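Local coordinates for protein sortase (Streptomyces avermitilis, PDB 5GO5) that probably acts as a class E housekeeping sortase, a cysteine transpeptidase of the cell surface that joins proteins to the cell wall, at residues Tyr138-Val141 and Pro142-Glu146. Residues are numbered along the deposited sequence; the frame is centred on the assembly and turned at random.
Sequences YKTV and PTDVE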
ATOM      1  N   TYR A 138       7.610  -7.067  -8.028  1.00 17.93           N
ATOM      2  CA  TYR A 138       8.274  -8.344  -7.843  1.00 19.00           C
ATOM      3  C   TYR A 138       7.233  -9.427  -7.977  1.00 20.91           C
ATOM      4  O   TYR A 138       6.212  -9.407  -7.294  1.00 17.72           O
ATOM      5  CB  TYR A 138       8.989  -8.375  -6.491  1.00 20.17           C
ATOM      6  CG  TYR A 138       9.497  -9.754  -6.110  1.00 23.38           C
ATOM      7  CD1 TYR A 138      10.612 -10.320  -6.739  1.00 28.57           C
ATOM      8  CD2 TYR A 138       8.843 -10.514  -5.146  1.00 25.58           C
ATOM      9  CE1 TYR A 138      11.054 -11.606  -6.402  1.00 30.01           C
ATOM     10  CE2 TYR A 138       9.298 -11.792  -4.802  1.00 29.62           C
ATOM     11  CZ  TYR A 138      10.386 -12.330  -5.449  1.00 30.91           C
ATOM     12  OH  TYR A 138      10.798 -13.610  -5.072  1.00 38.11           O
ATOM     13  N   LYS A 139       7.511 -10.408  -8.847  1.00 19.80           N
ATOM     14  CA  LYS A 139       6.580 -11.456  -9.123  1.00 22.72           C
ATOM     15  C   LYS A 139       6.790 -12.584  -8.127  1.00 23.39           C
ATOM     16  O   LYS A 139       7.910 -13.091  -7.949  1.00 24.82           O
ATOM     17  CB  LYS A 139       6.766 -11.936 -10.570  1.00 26.00           C
ATOM     18  CG  LYS A 139       5.699 -12.863 -11.092  1.00 31.53           C
ATOM     19  CD  LYS A 139       5.954 -13.218 -12.572  1.00 35.07           C
ATOM     20  CE  LYS A 139       5.448 -12.150 -13.525  1.00 39.53           C
ATOM     21  N   THR A 140       5.735 -12.976  -7.446  1.00 22.01           N
ATOM     22  CA  THR A 140       5.846 -14.118  -6.582  1.00 24.07           C
ATOM     23  C   THR A 140       4.600 -14.965  -6.500  1.00 23.34           C
ATOM     24  O   THR A 140       3.682 -14.775  -7.264  1.00 25.40           O
ATOM     25  CB  THR A 140       6.343 -13.715  -5.202  1.00 25.10           C
ATOM     26  OG1 THR A 140       6.737 -14.907  -4.496  1.00 28.73           O
ATOM     27  CG2 THR A 140       5.273 -12.884  -4.431  1.00 24.74           C
ATOM     28  N   VAL A 141       4.642 -15.960  -5.632  1.00 26.42           N
ATOM     29  CA  VAL A 141       3.535 -16.889  -5.513  1.00 27.01           C
ATOM     30  C   VAL A 141       2.624 -16.524  -4.347  1.00 24.71           C
ATOM     31  O   VAL A 141       3.058 -15.919  -3.355  1.00 23.39           O
ATOM     32  CB  VAL A 141       4.001 -18.366  -5.444  1.00 29.58           C
ATOM     33  CG1 VAL A 141       4.603 -18.774  -6.784  1.00 32.88           C
ATOM     34  CG2 VAL A 141       4.964 -18.613  -4.296  1.00 29.64           C
ATOM     35  N   PRO A 142       1.339 -16.890  -4.453  1.00 25.18           N
ATOM     36  CA  PRO A 142       0.386 -16.629  -3.376  1.00 27.60           C
ATOM     37  C   PRO A 142       0.768 -17.094  -1.979  1.00 28.34           C
ATOM     38  O   PRO A 142       0.365 -16.459  -1.016  1.00 32.93           O
ATOM     39  CB  PRO A 142      -0.880 -17.355  -3.840  1.00 29.04           C
ATOM     40  CG  PRO A 142      -0.749 -17.469  -5.303  1.00 29.07           C
ATOM     41  CD  PRO A 142       0.701 -17.556  -5.615  1.00 29.42           C
ATOM     42  N   THR A 143       1.532 -18.181  -1.860  1.00 25.83           N
ATOM     43  CA  THR A 143       1.959 -18.721  -0.578  1.00 27.77           C
ATOM     44  C   THR A 143       3.151 -17.996   0.062  1.00 27.61           C
ATOM     45  O   THR A 143       3.530 -18.323   1.195  1.00 29.02           O
ATOM     46  CB  THR A 143       2.353 -20.205  -0.752  1.00 29.04           C
ATOM     47  OG1 THR A 143       3.280 -20.299  -1.822  1.00 31.03           O
ATOM     48  CG2 THR A 143       1.150 -21.040  -1.070  1.00 32.48           C
ATOM     49  N   ASP A 144       3.755 -17.032  -0.649  1.00 24.94           N
ATOM     50  CA  ASP A 144       4.927 -16.319  -0.159  1.00 26.35           C
ATOM     51  C   ASP A 144       4.450 -15.242   0.802  1.00 27.54           C
ATOM     52  O   ASP A 144       4.290 -14.088   0.416  1.00 25.93           O
ATOM     53  CB  ASP A 144       5.696 -15.713  -1.340  1.00 25.79           C
ATOM     54  CG  ASP A 144       7.023 -15.081  -0.938  1.00 28.46           C
ATOM     55  OD1 ASP A 144       7.343 -15.045   0.264  1.00 28.80           O
ATOM     56  OD2 ASP A 144       7.712 -14.592  -1.851  1.00 30.24           O
ATOM     57  N   VAL A 145       4.216 -15.643   2.048  1.00 24.87           N
ATOM     58  CA  VAL A 145       3.653 -14.767   3.084  1.00 25.03           C
ATOM     59  C   VAL A 145       4.677 -13.832   3.714  1.00 24.13           C
ATOM     60  O   VAL A 145       4.292 -12.859   4.360  1.00 24.85           O
ATOM     61  CB  VAL A 145       2.952 -15.555   4.226  1.00 26.99           C
ATOM     62  CG1 VAL A 145       1.772 -16.337   3.678  1.00 29.54           C
ATOM     63  CG2 VAL A 145       3.945 -16.468   4.964  1.00 27.78           C
ATOM     64  N   GLU A 146       5.966 -14.119   3.543  1.00 21.07           N
ATOM     65  CA  GLU A 146       7.029 -13.319   4.161  1.00 23.19           C
ATOM     66  C   GLU A 146       7.109 -11.901   3.598  1.00 20.03           C
ATOM     67  O   GLU A 146       7.730 -11.020   4.210  1.00 19.45           O
ATOM     68  CB  GLU A 146       8.404 -13.975   4.000  1.00 28.51           C
ATOM     69  CG  GLU A 146       8.554 -15.288   4.761  1.00 35.71           C
ATOM     70  CD  GLU A 146      10.018 -15.745   4.912  1.00 42.84           C
ATOM     71  OE1 GLU A 146      10.268 -16.558   5.833  1.00 54.40           O
ATOM     72  OE2 GLU A 146      10.918 -15.304   4.137  1.00 48.87           O
TER
HETATM   73  O   HOH W   1       3.006 -13.289  -1.983  1.00 23.37           O
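Thr-140 and Asp-144 tie the end of strand 127-140 to the last residue of the turn that follows through a side-chain hydrogen bond, with OG1 of Thr-140 donating to OD2 of Asp-144 over 2.8 Å. The carboxylate receives it on the lone pair facing away from its other oxygen, and the two side chains meet at about a right angle. With OG1 set opposite its own backbone N (chi1 -166°), Thr-140 points its hydroxyl at the Asp-144 carboxylate. OD2 also forms a salt bridge with Lys-154, whose NZ is hydrogen-bonded to OH of Tyr-138; the edge of that tyrosine ring faces OD2, with CE2 4.4 Å from it. A valine in place of Thr-140 keeps the bulk but lacks the hydroxyl, so OD2 would probably rely on Lys-154 and the carboxylate be freer to turn.

The backbone here forms a type I beta turn from Val-141 to Asp-144, leading out of the sortase beta-barrel into the loop before strand 162-167. Asp-144 N donates to Val-141 O at 3.0 Å and 164°. A water donates to that same oxygen and to Asp-144 O (2.8 Å), bridging the carbonyls of the first and last residues of the turn.

Apolar contact joins Val-141 to Pro-142, with CB of the valine a tight 3.4 Å from CD of the proline. CG2 of Val-141 lies against OG1 of Thr-143, and the Pro-142 ring also touches Arg-178 on strand 178-190.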